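Local coordinates for sporulation-control protein spo0M (Bacillus subtilis, PDB 5CL2), which controls the expression of spo0A and is required for passage through the morphological stage 0 of sporulation, at residues A[202-205]-A[211-214]; A[159-164]-A[188-193]. All blocks are in the same frame, centred on the assembly; numbering follows the deposited sequence.

Contact 1 of 2, residues A[202-205]-A[211-214]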
ATOM      1  N   VAL A 202      -2.552 -13.711  19.000  1.00 49.73           N
ATOM      2  CA  VAL A 202      -3.241 -14.844  19.603  1.00 47.35           C
ATOM      3  C   VAL A 202      -4.509 -14.368  20.280  1.00 48.90           C
ATOM      4  O   VAL A 202      -4.603 -13.207  20.682  1.00 49.14           O
ATOM      5  CB  VAL A 202      -2.369 -15.602  20.653  1.00 48.12           C
ATOM      6  CG1 VAL A 202      -1.010 -15.992  20.049  1.00 46.27           C
ATOM      7  CG2 VAL A 202      -2.180 -14.762  21.888  1.00 48.46           C
ATOM      8  N   ASP A 203      -5.493 -15.263  20.358  1.00 47.09           N
ATOM      9  CA  ASP A 203      -6.699 -15.056  21.167  1.00 49.86           C
ATOM     10  C   ASP A 203      -7.511 -13.824  20.758  1.00 52.48           C
ATOM     11  O   ASP A 203      -8.219 -13.252  21.584  1.00 52.47           O
ATOM     12  CB  ASP A 203      -6.346 -14.945  22.676  1.00 51.66           C
ATOM     13  CG  ASP A 203      -5.862 -16.274  23.292  1.00 50.50           C
ATOM     14  OD1 ASP A 203      -6.125 -17.355  22.709  1.00 48.46           O
ATOM     15  OD2 ASP A 203      -5.263 -16.239  24.403  1.00 53.76           O
ATOM     16  N   ARG A 204      -7.475 -13.457  19.476  1.00 56.59           N
ATOM     17  CA  ARG A 204      -8.313 -12.354  18.986  1.00 54.24           C
ATOM     18  C   ARG A 204      -9.802 -12.682  19.115  1.00 47.93           C
ATOM     19  O   ARG A 204     -10.593 -11.819  19.522  1.00 45.04           O
ATOM     20  CB  ARG A 204      -7.947 -12.006  17.535  1.00 52.00           C
ATOM     21  CG  ARG A 204      -6.752 -11.034  17.450  1.00 54.04           C
ATOM     22  CD  ARG A 204      -6.279 -10.807  16.011  1.00 53.86           C
ATOM     23  NE  ARG A 204      -7.319 -10.268  15.132  1.00 54.27           N
ATOM     24  CZ  ARG A 204      -7.690  -8.994  15.116  1.00 52.14           C
ATOM     25  NH1 ARG A 204      -7.118  -8.117  15.934  1.00 52.96           N
ATOM     26  NH2 ARG A 204      -8.633  -8.598  14.282  1.00 52.72           N
ATOM     27  N   ARG A 205     -10.191 -13.921  18.823  1.00 47.48           N
ATOM     28  CA  ARG A 205     -11.603 -14.277  18.957  1.00 48.02           C
ATOM     29  C   ARG A 205     -11.994 -14.299  20.413  1.00 52.57           C
ATOM     30  O   ARG A 205     -13.048 -13.775  20.759  1.00 53.53           O
ATOM     31  CB  ARG A 205     -11.939 -15.652  18.347  1.00 50.56           C
ATOM     32  CG  ARG A 205     -11.674 -15.784  16.864  1.00 59.35           C
ATOM     33  CD  ARG A 205     -11.982 -14.480  16.145  1.00 55.60           C
ATOM     34  NE  ARG A 205     -11.052 -14.344  15.037  1.00 55.60           N
ATOM     35  CZ  ARG A 205     -10.522 -13.190  14.658  1.00 53.10           C
ATOM     36  NH1 ARG A 205     -10.823 -12.061  15.291  1.00 53.24           N
ATOM     37  NH2 ARG A 205      -9.674 -13.176  13.654  1.00 59.96           N
ATOM     38  N   GLY A 211     -10.961  -7.021  12.875  1.00 47.46           N
ATOM     39  CA  GLY A 211     -10.296  -5.956  12.147  1.00 47.87           C
ATOM     40  C   GLY A 211      -9.053  -5.480  12.869  1.00 50.59           C
ATOM     41  O   GLY A 211      -8.855  -5.800  14.040  1.00 47.20           O
ATOM     42  N   TRP A 212      -8.227  -4.693  12.181  1.00 46.37           N
ATOM     43  CA  TRP A 212      -6.956  -4.256  12.736  1.00 47.40           C
ATOM     44  C   TRP A 212      -6.901  -2.739  12.826  1.00 52.21           C
ATOM     45  O   TRP A 212      -6.764  -2.050  11.798  1.00 49.16           O
ATOM     46  CB  TRP A 212      -5.830  -4.810  11.873  1.00 41.85           C
ATOM     47  CG  TRP A 212      -5.899  -6.306  11.845  1.00 46.97           C
ATOM     48  CD1 TRP A 212      -6.780  -7.078  11.135  1.00 42.83           C
ATOM     49  CD2 TRP A 212      -5.100  -7.229  12.595  1.00 48.26           C
ATOM     50  NE1 TRP A 212      -6.566  -8.410  11.374  1.00 47.84           N
ATOM     51  CE2 TRP A 212      -5.513  -8.530  12.286  1.00 50.63           C
ATOM     52  CE3 TRP A 212      -4.033  -7.069  13.500  1.00 51.86           C
ATOM     53  CZ2 TRP A 212      -4.944  -9.671  12.824  1.00 51.00           C
ATOM     54  CZ3 TRP A 212      -3.448  -8.200  14.039  1.00 51.42           C
ATOM     55  CH2 TRP A 212      -3.903  -9.482  13.705  1.00 51.75           C
ATOM     56  N   LEU A 213      -6.984  -2.229  14.061  1.00 48.40           N
ATOM     57  CA  LEU A 213      -7.205  -0.802  14.306  1.00 51.17           C
ATOM     58  C   LEU A 213      -6.263  -0.221  15.355  1.00 59.16           C
ATOM     59  O   LEU A 213      -5.792  -0.927  16.253  1.00 58.95           O
ATOM     60  CB  LEU A 213      -8.650  -0.545  14.746  1.00 56.64           C
ATOM     61  CG  LEU A 213      -9.795  -1.336  14.108  1.00 56.93           C
ATOM     62  CD1 LEU A 213     -11.074  -1.106  14.896  1.00 58.21           C
ATOM     63  CD2 LEU A 213      -9.972  -0.986  12.646  1.00 47.56           C
ATOM     64  N   GLU A 214      -6.015   1.080  15.237  1.00 61.20           N
ATOM     65  CA  GLU A 214      -5.137   1.815  16.136  1.00 64.22           C
ATOM     66  C   GLU A 214      -5.443   1.570  17.616  1.00 68.44           C
ATOM     67  O   GLU A 214      -4.539   1.317  18.404  1.00 68.15           O
ATOM     68  CB  GLU A 214      -5.252   3.309  15.846  1.00 66.50           C
ATOM     69  CG  GLU A 214      -4.024   3.936  15.249  1.00 73.84           C
ATOM     70  CD  GLU A 214      -4.277   5.376  14.839  1.00 83.96           C
ATOM     71  OE1 GLU A 214      -5.294   5.942  15.306  1.00 79.10           O
ATOM     72  OE2 GLU A 214      -3.481   5.931  14.040  1.00 83.81           O
TER
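R204 reaches across to W212 and lays its guanidinium flat on the indole, with the two planes only 14° apart. The arrangement is a parallel cation-pi stack: CZ of R204 lies 3.8 Å from the centroid of the six-membered ring of W212, over the ring face but displaced toward the rim. The stack begins before the charged group, since CD of R204 approaches CH2 of W212 to 3.6 Å, and NE of R204 comes to 3.4 Å from CZ2 of W212. CE2 of W212 in turn sits over the middle of the guanidinium. With chi2 of R204 extended, a bend at chi3 (59°) and the turn about CD-NE lay the planar end on the indole.

The edge of the same group is used by the backbone of G211. NH2 of R204 donates a hydrogen bond to O of G211 at 2.8 Å, with an N-H...O angle of 161°. The oxygen lies close to the guanidinium plane, whereas the nitrogen stands well above the carbonyl plane of G211, away from the lone-pair directions. G211 offers this carbonyl from the residue just before the stacked indole, so face and edge of one arginine are held by consecutive residues.

E168 ties the two side chains together a second time: one carboxylate oxygen forms a salt bridge with NE of R204 and the other accepts a hydrogen bond from NE1 of W212. E168, whose OE2 also pairs with NH2 of R205, probably offsets the positive charge buried here. Both segments belong to the long connection between strands 195-202 and 224-229. E168 comes from strand 165-173 and the W212 backbone is hydrogen-bonded to Q155, at the end of strand 146-155, which fastens the connection to the five-stranded antiparallel sheet.

Contact 2 of 2, residues A[159-164]-A[188-193]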
ATOM      1  N   PHE A 159      -2.490  -1.120   9.465  1.00 48.24           N
ATOM      2  CA  PHE A 159      -1.273  -1.491   8.733  1.00 44.39           C
ATOM      3  C   PHE A 159      -0.976  -0.587   7.532  1.00 48.23           C
ATOM      4  O   PHE A 159       0.112  -0.654   6.940  1.00 47.22           O
ATOM      5  CB  PHE A 159      -1.375  -2.934   8.265  1.00 44.33           C
ATOM      6  CG  PHE A 159      -1.434  -3.924   9.390  1.00 50.86           C
ATOM      7  CD1 PHE A 159      -0.372  -4.054  10.268  1.00 51.12           C
ATOM      8  CD2 PHE A 159      -2.558  -4.700   9.590  1.00 45.46           C
ATOM      9  CE1 PHE A 159      -0.433  -4.953  11.319  1.00 55.66           C
ATOM     10  CE2 PHE A 159      -2.610  -5.610  10.619  1.00 53.86           C
ATOM     11  CZ  PHE A 159      -1.547  -5.733  11.496  1.00 51.24           C
ATOM     12  N   GLN A 160      -1.933   0.271   7.184  1.00 44.88           N
ATOM     13  CA  GLN A 160      -1.732   1.239   6.100  1.00 49.80           C
ATOM     14  C   GLN A 160      -1.148   0.625   4.816  1.00 49.52           C
ATOM     15  O   GLN A 160      -0.217   1.174   4.227  1.00 50.56           O
ATOM     16  CB  GLN A 160      -0.827   2.390   6.578  1.00 46.95           C
ATOM     17  CG  GLN A 160      -1.430   3.197   7.765  1.00 48.82           C
ATOM     18  CD  GLN A 160      -0.640   4.450   8.134  1.00 51.77           C
ATOM     19  OE1 GLN A 160       0.063   5.048   7.298  1.00 47.93           O
ATOM     20  NE2 GLN A 160      -0.775   4.875   9.399  1.00 56.05           N
ATOM     21  N   ARG A 161      -1.701  -0.508   4.390  1.00 43.53           N
ATOM     22  CA  ARG A 161      -1.236  -1.176   3.173  1.00 50.25           C
ATOM     23  C   ARG A 161      -1.869  -0.554   1.910  1.00 47.47           C
ATOM     24  O   ARG A 161      -2.707   0.359   1.987  1.00 39.33           O
ATOM     25  CB  ARG A 161      -1.574  -2.667   3.214  1.00 49.63           C
ATOM     26  CG  ARG A 161      -1.360  -3.320   4.560  1.00 47.05           C
ATOM     27  CD  ARG A 161       0.097  -3.357   4.855  1.00 50.73           C
ATOM     28  NE  ARG A 161       0.788  -4.233   3.917  1.00 58.60           N
ATOM     29  CZ  ARG A 161       2.110  -4.261   3.785  1.00 58.28           C
ATOM     30  NH1 ARG A 161       2.848  -3.446   4.517  1.00 55.75           N
ATOM     31  NH2 ARG A 161       2.688  -5.083   2.918  1.00 55.31           N
ATOM     32  N   ARG A 162      -1.491  -1.092   0.757  1.00 50.27           N
ATOM     33  CA  ARG A 162      -2.059  -0.661  -0.509  1.00 44.29           C
ATOM     34  C   ARG A 162      -3.574  -0.871  -0.490  1.00 44.22           C
ATOM     35  O   ARG A 162      -4.342   0.047  -0.797  1.00 44.24           O
ATOM     36  CB  ARG A 162      -1.414  -1.430  -1.656  1.00 45.75           C
ATOM     37  CG  ARG A 162      -1.754  -0.853  -3.017  1.00 47.91           C
ATOM     38  CD  ARG A 162      -1.214  -1.692  -4.165  1.00 47.58           C
ATOM     39  NE  ARG A 162      -1.880  -2.990  -4.298  1.00 48.24           N
ATOM     40  CZ  ARG A 162      -2.921  -3.221  -5.096  1.00 48.26           C
ATOM     41  NH1 ARG A 162      -3.449  -2.224  -5.786  1.00 48.96           N
ATOM     42  NH2 ARG A 162      -3.458  -4.438  -5.173  1.00 42.64           N
ATOM     43  N   LEU A 163      -4.004  -2.055  -0.065  1.00 44.51           N
ATOM     44  CA  LEU A 163      -5.430  -2.354   0.087  1.00 43.62           C
ATOM     45  C   LEU A 163      -5.903  -2.027   1.517  1.00 49.63           C
ATOM     46  O   LEU A 163      -5.123  -2.040   2.445  1.00 41.91           O
ATOM     47  CB  LEU A 163      -5.675  -3.819  -0.239  1.00 42.83           C
ATOM     48  CG  LEU A 163      -5.188  -4.172  -1.640  1.00 48.26           C
ATOM     49  CD1 LEU A 163      -5.344  -5.677  -1.878  1.00 48.33           C
ATOM     50  CD2 LEU A 163      -6.001  -3.355  -2.677  1.00 45.96           C
ATOM     51  N   PRO A 164      -7.189  -1.710   1.676  1.00 48.78           N
ATOM     52  CA  PRO A 164      -7.822  -1.392   2.960  1.00 36.62           C
ATOM     53  C   PRO A 164      -7.974  -2.585   3.903  1.00 45.62           C
ATOM     54  O   PRO A 164      -8.330  -2.398   5.076  1.00 45.98           O
ATOM     55  CB  PRO A 164      -9.192  -0.853   2.547  1.00 41.81           C
ATOM     56  CG  PRO A 164      -9.444  -1.481   1.146  1.00 38.71           C
ATOM     57  CD  PRO A 164      -8.087  -1.493   0.524  1.00 38.16           C
ATOM     58  N   ILE A 188      -1.198 -13.118   9.534  1.00 48.51           N
ATOM     59  CA  ILE A 188      -1.364 -12.334   8.328  1.00 48.22           C
ATOM     60  C   ILE A 188      -0.116 -12.480   7.474  1.00 49.94           C
ATOM     61  O   ILE A 188       1.001 -12.275   7.957  1.00 50.64           O
ATOM     62  CB  ILE A 188      -1.599 -10.848   8.633  1.00 48.01           C
ATOM     63  CG1 ILE A 188      -2.911 -10.652   9.371  1.00 43.81           C
ATOM     64  CG2 ILE A 188      -1.602 -10.012   7.335  1.00 42.95           C
ATOM     65  CD1 ILE A 188      -2.972  -9.302  10.066  1.00 49.99           C
ATOM     66  N   PHE A 189      -0.301 -12.851   6.214  1.00 47.72           N
ATOM     67  CA  PHE A 189       0.811 -12.905   5.273  1.00 49.16           C
ATOM     68  C   PHE A 189       0.857 -11.655   4.406  1.00 53.77           C
ATOM     69  O   PHE A 189      -0.137 -11.297   3.764  1.00 56.39           O
ATOM     70  CB  PHE A 189       0.683 -14.119   4.378  1.00 51.14           C
ATOM     71  CG  PHE A 189       0.611 -15.389   5.118  1.00 51.58           C
ATOM     72  CD1 PHE A 189       1.756 -15.992   5.585  1.00 51.81           C
ATOM     73  CD2 PHE A 189      -0.601 -15.968   5.385  1.00 53.36           C
ATOM     74  CE1 PHE A 189       1.698 -17.161   6.266  1.00 49.11           C
ATOM     75  CE2 PHE A 189      -0.667 -17.142   6.089  1.00 55.98           C
ATOM     76  CZ  PHE A 189       0.498 -17.738   6.532  1.00 53.84           C
ATOM     77  N   LEU A 190       2.006 -11.000   4.384  1.00 49.77           N
ATOM     78  CA  LEU A 190       2.258  -9.925   3.441  1.00 53.23           C
ATOM     79  C   LEU A 190       3.331 -10.392   2.468  1.00 54.16           C
ATOM     80  O   LEU A 190       4.521 -10.439   2.797  1.00 57.55           O
ATOM     81  CB  LEU A 190       2.700  -8.663   4.180  1.00 57.12           C
ATOM     82  CG  LEU A 190       1.825  -8.292   5.380  1.00 52.75           C
ATOM     83  CD1 LEU A 190       2.458  -7.166   6.190  1.00 55.47           C
ATOM     84  CD2 LEU A 190       0.450  -7.884   4.883  1.00 52.40           C
ATOM     85  N   LEU A 191       2.895 -10.723   1.261  1.00 56.85           N
ATOM     86  CA  LEU A 191       3.749 -11.341   0.275  1.00 53.38           C
ATOM     87  C   LEU A 191       4.356 -10.286  -0.617  1.00 56.96           C
ATOM     88  O   LEU A 191       3.650  -9.414  -1.117  1.00 63.82           O
ATOM     89  CB  LEU A 191       2.953 -12.339  -0.548  1.00 49.93           C
ATOM     90  CG  LEU A 191       3.734 -13.051  -1.639  1.00 53.61           C
ATOM     91  CD1 LEU A 191       4.767 -13.939  -0.990  1.00 56.20           C
ATOM     92  CD2 LEU A 191       2.784 -13.854  -2.486  1.00 54.71           C
ATOM     93  N   ASP A 192       5.667 -10.353  -0.802  1.00 57.74           N
ATOM     94  CA  ASP A 192       6.349  -9.517  -1.777  1.00 55.07           C
ATOM     95  C   ASP A 192       7.267 -10.402  -2.617  1.00 59.58           C
ATOM     96  O   ASP A 192       7.236 -11.636  -2.491  1.00 57.70           O
ATOM     97  CB  ASP A 192       7.097  -8.359  -1.097  1.00 59.10           C
ATOM     98  CG  ASP A 192       8.107  -8.830  -0.037  1.00 64.41           C
ATOM     99  OD1 ASP A 192       9.258  -9.142  -0.403  1.00 65.13           O
ATOM    100  OD2 ASP A 192       7.737  -8.887   1.165  1.00 58.53           O
ATOM    101  N   GLU A 193       8.030  -9.775  -3.509  1.00 57.67           N
ATOM    102  CA  GLU A 193       8.849 -10.490  -4.489  1.00 59.87           C
ATOM    103  C   GLU A 193      10.048 -11.235  -3.876  1.00 62.96           C
ATOM    104  O   GLU A 193      10.476 -12.274  -4.380  1.00 59.69           O
ATOM    105  CB  GLU A 193       9.354  -9.501  -5.554  1.00 62.14           C
ATOM    106  CG  GLU A 193       8.263  -8.757  -6.350  1.00 57.70           C
ATOM    107  CD  GLU A 193       7.673  -9.587  -7.481  1.00 63.52           C
ATOM    108  OE1 GLU A 193       8.032 -10.782  -7.590  1.00 63.70           O
ATOM    109  OE2 GLU A 193       6.873  -9.036  -8.282  1.00 62.56           O
TER
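L190 meets R161 with its branched end: CD1 of L190 lies over the centre of one guanidinium face, 3.8 Å from CZ of R161. The other methyl, CD2 of L190, approaches NE of R161 at 3.8 Å, while NH2 of R161 is as near to CB of L190, so the flat group lies across CB and the two methyls. Successive bends at chi2 (-68°) and chi3 (-66°) curl the R161 chain and bring its planar end over L190, a van der Waals contact of the guanidinium face without a hydrogen bond. NH1 of R161 comes close to NH2 of R161 of the second subunit, like charges at the subunit interface. I188 and L190 alternate with F189 in strand 185-191, the central strand of a five-stranded antiparallel sheet. Their side chains therefore project from one sheet face toward the 159-164 loop, whereas F189 packs against helix 132-143. The phenyl of F159 comes toward I188 from the opposite direction, and its CE2 touches CD1 of I188 at 3.8 Å. With CG1 of I188 anti to its carbonyl carbon and chi2 extended (162°), CD1 is carried out to the aromatic ring. R225 of strand 224-229 touches F159, R161 and L190.

How the contacts relate
From the N terminus, the chain leaves strand 146-155, passes through 159-164 and runs through strand 165-173 and helix 176-181 before 188-193 closes contact 2. Only after strand 195-202 does contact 1 open, and it closes a short loop of five intervening residues. The two are thus in series, neither nested nor crossed. Their centres are about 16 Å apart, yet they meet directly: CZ2 of W212 packs at 3.4 Å on CD1 of I188, and CE3 of W212 lies 3.5 Å from CZ of F159. W212 thereby joins the connection after strand 146-155 and the one after strand 195-202 on the same face of the sheet as I188.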